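Local coordinates for M32 carboxypeptidase (Pyrococcus furiosus, PDB 1KA2) that removes amino acids one after another from the C-terminus of peptides with broad specificity, as a cobalt-dependent metallopeptidase, and forms a homodimer, at the interface of chains A and B. Numbering follows the deposited sequence. Chains: chain A/B, M32 carboxypeptidase.

Contacts 1 and 2 are neighbouring patches of the two-fold homodimer interface, their C-alpha centres about 12 Å apart, and illustrate how a dimer can join packing and charge pairing along one seam. Helix 8-36 and helix 43-61 supply most of contact 1; helix 8-36 returns in contact 2 from both chains. A:Arg46 belongs to both, using NE in contact 1 and its terminal nitrogens in contact 2. The centres lie about 26 Å and 21 Å, respectively, from A:Glu270, the HEXXH glutamate and likely general base, so both lie well away from it, in keeping with a part in assembly. Symmetry repeats each patch with the chains exchanged.

Contact 1: the interface of chains A and B. Residues chain A 44-46, 48-49; chain B 21-22, 25, 245, 286.
A:Ala49 and A:Arg46, on helix 43-61, face B:His25 of helix 8-36 with regular helical backbones, while B:Phe286 joins from a loop with positive phi (77°). A direct polar link is a hydrogen bond of 2.7 Å from A:Arg46 NE to B:His25 NE2. The donor lies in the imidazole plane, and the two side chains meet at about a right angle, with guanidinium and ring turned 55° apart. A:Arg46 starts with CG anti to its backbone N (chi1 178°) and then bends at chi2 and chi3, which brings NE rather than the guanidinium tip to the ring. The methyl of A:Ala49 lies over one face of the imidazole, offset toward its CG-CD2 rim, with CB 3.2 Å from B:His25 CD2.

B:Trp21 pushes the far rim of its indole toward helix 43-61; its CH2 is 3.4 Å from the backbone O of A:Glu45, in the ring plane. B:His25 CB and B:Phe286 lie over its opposite faces. B:Phe286 and A:Val48 reach toward each other tip to tip, though their nearest carbons are modelled too close for the fit to be read in detail. The extended A:Glu45 passes this phenyl and brings its carboxylate OE2 to 3.4 Å from CA of B:Gly245; a water 3.1 Å from OE2 links it to B:Phe286 N. Aromatic packing and the histidine bond, with A:Ala49 over the ring, probably help hold the homodimer's subunits together.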
loop_
_atom_site.group_PDB
_atom_site.type_symbol
_atom_site.label_atom_id
_atom_site.label_comp_id
_atom_site.label_asym_id
_atom_site.label_seq_id
_atom_site.Cartn_x
_atom_site.Cartn_y
_atom_site.Cartn_z
ATOM N N LEU A 44 8.414 8.635 9.022
ATOM C CA LEU A 44 9.222 9.678 8.408
ATOM C C LEU A 44 9.419 9.463 6.909
ATOM O O LEU A 44 9.300 10.397 6.130
ATOM C CB LEU A 44 10.590 9.799 9.072
ATOM C CG LEU A 44 11.496 10.798 8.341
ATOM C CD1 LEU A 44 10.824 12.173 8.302
ATOM C CD2 LEU A 44 12.851 10.885 9.031
ATOM N N GLU A 45 9.716 8.231 6.508
ATOM C CA GLU A 45 9.943 7.949 5.100
ATOM C C GLU A 45 8.637 7.988 4.305
ATOM O O GLU A 45 8.613 8.451 3.165
ATOM C CB GLU A 45 10.687 6.615 4.967
ATOM C CG GLU A 45 12.112 6.731 5.548
ATOM C CD GLU A 45 12.794 5.394 5.791
ATOM O OE1 GLU A 45 12.301 4.636 6.648
ATOM O OE2 GLU A 45 13.827 5.105 5.137
ATOM N N ARG A 46 7.548 7.532 4.915
ATOM C CA ARG A 46 6.253 7.589 4.253
ATOM C C ARG A 46 5.920 9.062 3.994
ATOM O O ARG A 46 5.537 9.430 2.879
ATOM C CB ARG A 46 5.174 6.947 5.134
ATOM C CG ARG A 46 3.737 6.988 4.563
ATOM C CD ARG A 46 3.665 6.459 3.131
ATOM N NE ARG A 46 4.280 5.145 3.049
ATOM C CZ ARG A 46 3.692 4.004 3.389
ATOM N NH1 ARG A 46 2.438 3.997 3.826
ATOM N NH2 ARG A 46 4.382 2.870 3.335
ATOM N N VAL A 48 7.867 11.854 3.708
ATOM C CA VAL A 48 8.640 12.516 2.664
ATOM C C VAL A 48 8.185 12.007 1.297
ATOM O O VAL A 48 8.135 12.767 0.333
ATOM C CB VAL A 48 10.158 12.261 2.834
ATOM C CG1 VAL A 48 10.713 13.073 3.984
ATOM C CG2 VAL A 48 10.387 10.806 3.107
ATOM N N ALA A 49 7.856 10.724 1.205
ATOM C CA ALA A 49 7.389 10.171 -0.072
ATOM C C ALA A 49 6.057 10.824 -0.449
ATOM O O ALA A 49 5.841 11.205 -1.599
ATOM C CB ALA A 49 7.228 8.647 0.018
ATOM N N TRP B 21 13.318 8.878 -5.632
ATOM C CA TRP B 21 13.208 7.966 -4.504
ATOM C C TRP B 21 11.746 7.795 -4.077
ATOM O O TRP B 21 11.309 6.687 -3.772
ATOM C CB TRP B 21 14.036 8.470 -3.309
ATOM C CG TRP B 21 13.840 7.624 -2.073
ATOM C CD1 TRP B 21 14.527 6.493 -1.729
ATOM C CD2 TRP B 21 12.825 7.794 -1.081
ATOM N NE1 TRP B 21 13.995 5.942 -0.585
ATOM C CE2 TRP B 21 12.946 6.721 -0.166
ATOM C CE3 TRP B 21 11.815 8.749 -0.877
ATOM C CZ2 TRP B 21 12.097 6.575 0.943
ATOM C CZ3 TRP B 21 10.961 8.603 0.230
ATOM C CH2 TRP B 21 11.111 7.519 1.122
ATOM N N ALA B 22 10.986 8.884 -4.059
ATOM C CA ALA B 22 9.584 8.815 -3.656
ATOM C C ALA B 22 8.734 7.932 -4.584
ATOM O O ALA B 22 7.875 7.174 -4.122
ATOM C CB ALA B 22 9.002 10.224 -3.581
ATOM N N HIS B 25 9.453 4.480 -3.583
ATOM C CA HIS B 25 8.799 4.130 -2.334
ATOM C C HIS B 25 7.392 3.705 -2.725
ATOM O O HIS B 25 6.896 2.655 -2.325
ATOM C CB HIS B 25 8.714 5.353 -1.437
ATOM C CG HIS B 25 7.958 5.118 -0.172
ATOM N ND1 HIS B 25 8.497 4.438 0.899
ATOM C CD2 HIS B 25 6.704 5.470 0.195
ATOM C CE1 HIS B 25 7.605 4.384 1.874
ATOM N NE2 HIS B 25 6.509 5.004 1.472
ATOM N N GLY B 245 11.407 1.500 3.200
ATOM C CA GLY B 245 12.390 2.406 3.767
ATOM C C GLY B 245 13.281 1.665 4.752
ATOM O O GLY B 245 13.107 0.458 4.978
ATOM N N PHE B 286 17.006 8.194 1.843
ATOM C CA PHE B 286 16.590 8.982 0.669
ATOM C C PHE B 286 17.651 9.102 -0.439
ATOM O O PHE B 286 17.420 9.777 -1.445
ATOM C CB PHE B 286 16.178 10.394 1.091
ATOM C CG PHE B 286 15.258 10.420 2.254
ATOM C CD1 PHE B 286 15.653 11.002 3.450
ATOM C CD2 PHE B 286 14.000 9.829 2.170
ATOM C CE1 PHE B 286 14.800 10.995 4.561
ATOM C CE2 PHE B 286 13.147 9.815 3.265
ATOM C CZ PHE B 286 13.547 10.400 4.465
HETATM O O HOH W 1 15.532 5.460 2.606
#

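Contact 2: the interface of chains A and B. Residues chain A 33, 37-39, 46; chain B 29, 32, 37, 244, 250.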
loop_
_atom_site.group_PDB
_atom_site.type_symbol
_atom_site.label_atom_id
_atom_site.label_comp_id
_atom_site.label_asym_id
_atom_site.label_seq_id
_atom_site.Cartn_x
_atom_site.Cartn_y
_atom_site.Cartn_z
ATOM N N ASP A 33 -2.326 2.595 3.590
ATOM C CA ASP A 33 -1.349 1.728 4.240
ATOM C C ASP A 33 -0.801 2.378 5.505
ATOM O O ASP A 33 -0.594 1.711 6.521
ATOM C CB ASP A 33 -0.207 1.381 3.268
ATOM C CG ASP A 33 0.903 0.612 3.941
ATOM O OD1 ASP A 33 1.908 1.236 4.347
ATOM O OD2 ASP A 33 0.746 -0.614 4.093
ATOM N N ASN A 37 -1.519 -0.580 7.900
ATOM C CA ASN A 37 -0.436 -1.554 8.058
ATOM C C ASN A 37 0.934 -1.101 8.536
ATOM O O ASN A 37 1.602 -1.827 9.272
ATOM C CB ASN A 37 -0.233 -2.293 6.735
ATOM C CG ASN A 37 -1.512 -2.889 6.200
ATOM O OD1 ASN A 37 -2.224 -3.571 6.915
ATOM N ND2 ASN A 37 -1.805 -2.642 4.929
ATOM N N MET A 38 1.347 0.080 8.095
ATOM C CA MET A 38 2.666 0.638 8.382
ATOM C C MET A 38 3.243 0.516 9.784
ATOM O O MET A 38 2.609 0.881 10.770
ATOM C CB MET A 38 2.705 2.121 7.970
ATOM C CG MET A 38 4.109 2.710 7.901
ATOM S SD MET A 38 4.162 4.493 7.686
ATOM C CE MET A 38 3.521 5.032 9.296
ATOM N N PRO A 39 4.460 -0.043 9.892
ATOM C CA PRO A 39 5.065 -0.162 11.229
ATOM C C PRO A 39 5.238 1.275 11.670
ATOM O O PRO A 39 5.585 2.124 10.852
ATOM C CB PRO A 39 6.423 -0.825 10.986
ATOM C CG PRO A 39 6.401 -1.302 9.572
ATOM C CD PRO A 39 5.119 -0.911 8.905
ATOM N N ARG A 46 7.548 7.532 4.915
ATOM C CA ARG A 46 6.253 7.589 4.253
ATOM C C ARG A 46 5.920 9.062 3.994
ATOM O O ARG A 46 5.537 9.430 2.879
ATOM C CB ARG A 46 5.174 6.947 5.134
ATOM C CG ARG A 46 3.737 6.988 4.563
ATOM C CD ARG A 46 3.665 6.459 3.131
ATOM N NE ARG A 46 4.280 5.145 3.049
ATOM C CZ ARG A 46 3.692 4.004 3.389
ATOM N NH1 ARG A 46 2.438 3.997 3.826
ATOM N NH2 ARG A 46 4.382 2.870 3.335
ATOM N N VAL B 29 5.298 -0.062 -2.351
ATOM C CA VAL B 29 4.036 -0.189 -1.654
ATOM C C VAL B 29 2.992 -0.799 -2.585
ATOM O O VAL B 29 2.220 -1.657 -2.179
ATOM C CB VAL B 29 3.561 1.182 -1.132
ATOM C CG1 VAL B 29 2.192 1.053 -0.497
ATOM C CG2 VAL B 29 4.557 1.688 -0.092
ATOM N N TRP B 32 3.895 -4.596 -3.190
ATOM C CA TRP B 32 3.626 -5.351 -1.976
ATOM C C TRP B 32 2.124 -5.522 -1.794
ATOM O O TRP B 32 1.627 -6.628 -1.565
ATOM C CB TRP B 32 4.209 -4.615 -0.754
ATOM C CG TRP B 32 3.915 -5.271 0.567
ATOM C CD1 TRP B 32 4.585 -6.316 1.131
ATOM C CD2 TRP B 32 2.855 -4.934 1.476
ATOM N NE1 TRP B 32 4.008 -6.656 2.332
ATOM C CE2 TRP B 32 2.944 -5.821 2.567
ATOM C CE3 TRP B 32 1.835 -3.965 1.467
ATOM C CZ2 TRP B 32 2.051 -5.774 3.651
ATOM C CZ3 TRP B 32 0.944 -3.916 2.543
ATOM C CH2 TRP B 32 1.058 -4.815 3.621
ATOM N N ASN B 37 -2.673 -7.605 -0.278
ATOM C CA ASN B 37 -4.028 -7.163 0.059
ATOM C C ASN B 37 -5.057 -6.950 -1.039
ATOM O O ASN B 37 -6.240 -7.228 -0.840
ATOM C CB ASN B 37 -3.944 -5.863 0.860
ATOM C CG ASN B 37 -3.027 -5.974 2.054
ATOM O OD1 ASN B 37 -3.139 -6.901 2.837
ATOM N ND2 ASN B 37 -2.118 -5.018 2.204
ATOM N N PHE B 244 10.306 -0.432 2.035
ATOM C CA PHE B 244 9.587 0.805 1.765
ATOM C C PHE B 244 10.553 1.891 2.257
ATOM O O PHE B 244 10.534 3.033 1.800
ATOM C CB PHE B 244 8.275 0.864 2.564
ATOM C CG PHE B 244 7.205 -0.092 2.083
ATOM C CD1 PHE B 244 5.960 -0.115 2.704
ATOM C CD2 PHE B 244 7.444 -0.985 1.037
ATOM C CE1 PHE B 244 4.963 -1.010 2.298
ATOM C CE2 PHE B 244 6.444 -1.893 0.619
ATOM C CZ PHE B 244 5.204 -1.899 1.260
ATOM N N ARG B 250 9.372 -5.165 4.898
ATOM C CA ARG B 250 8.384 -6.216 5.028
ATOM C C ARG B 250 8.691 -7.509 4.285
ATOM O O ARG B 250 9.245 -7.495 3.184
ATOM C CB ARG B 250 7.040 -5.662 4.566
ATOM C CG ARG B 250 6.734 -4.308 5.193
ATOM C CD ARG B 250 5.339 -3.789 4.871
ATOM N NE ARG B 250 5.184 -2.412 5.324
ATOM C CZ ARG B 250 4.096 -1.672 5.128
ATOM N NH1 ARG B 250 3.043 -2.170 4.475
ATOM N NH2 ARG B 250 4.060 -0.428 5.592
#
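A:Asp33, near the end of helix 8-36, and B:Arg250, on strand 248-253, reach toward each other tip to tip in an end-on salt bridge. B:Arg250 NH1 donates almost straight (179° at H) to OD2 over 2.8 Å, and NH2 reaches OD1 at 3.0 Å on its syn lone pair. Carboxylate and guanidinium are nearly coplanar, 28° apart, and the arginine chain is extended from CG to NE, which carries its end across to the carboxylate, with a slight tilt between the two groups.

A:Arg46 approaches the same acid from within its own chain. Both its terminal nitrogens bond to OD1 from the anti side, NH1 at 2.9 Å and NH2 at 3.1 Å. OD1 therefore accepts from three N-H groups, and the carboxylate probably offsets the repulsion between two guanidinium groups whose NH2 atoms are 4.0 Å apart. An alanine in place of A:Asp33 would probably leave B:Arg250 without its mate across the interface and these like charges unbalanced, with both guanidinium groups freer to turn.

Around this core, B:Val29 and B:Phe244 pack on each other within chain B, CG2 of the valine over the centre of the phenyl, and both touch A:Arg46 NH2 across the interface, B:Phe244 through CD1 at 3.4 Å and B:Val29 through CG2. B:Arg250 NH1 lies over the rim of one B:Trp32 face, and A:Pro39 flanks the arginine.

The A:Asn37 side is looser. Its ND2 comes to the indole edge of B:Trp32, 3.8 Å from CH2, and makes a weak hydrogen bond to A:Asp33 OD2. Where the two copies of this asparagine face each other, the contact is tip to tip, ND2 to ND2 at 3.6 Å, a proximity rather than an assigned hydrogen bond. B:Arg250, the arginine of the family's DXRXT motif, thus ties that conserved segment to the partner subunit, and the charge cluster likely helps set how the two chains dock in the homodimer.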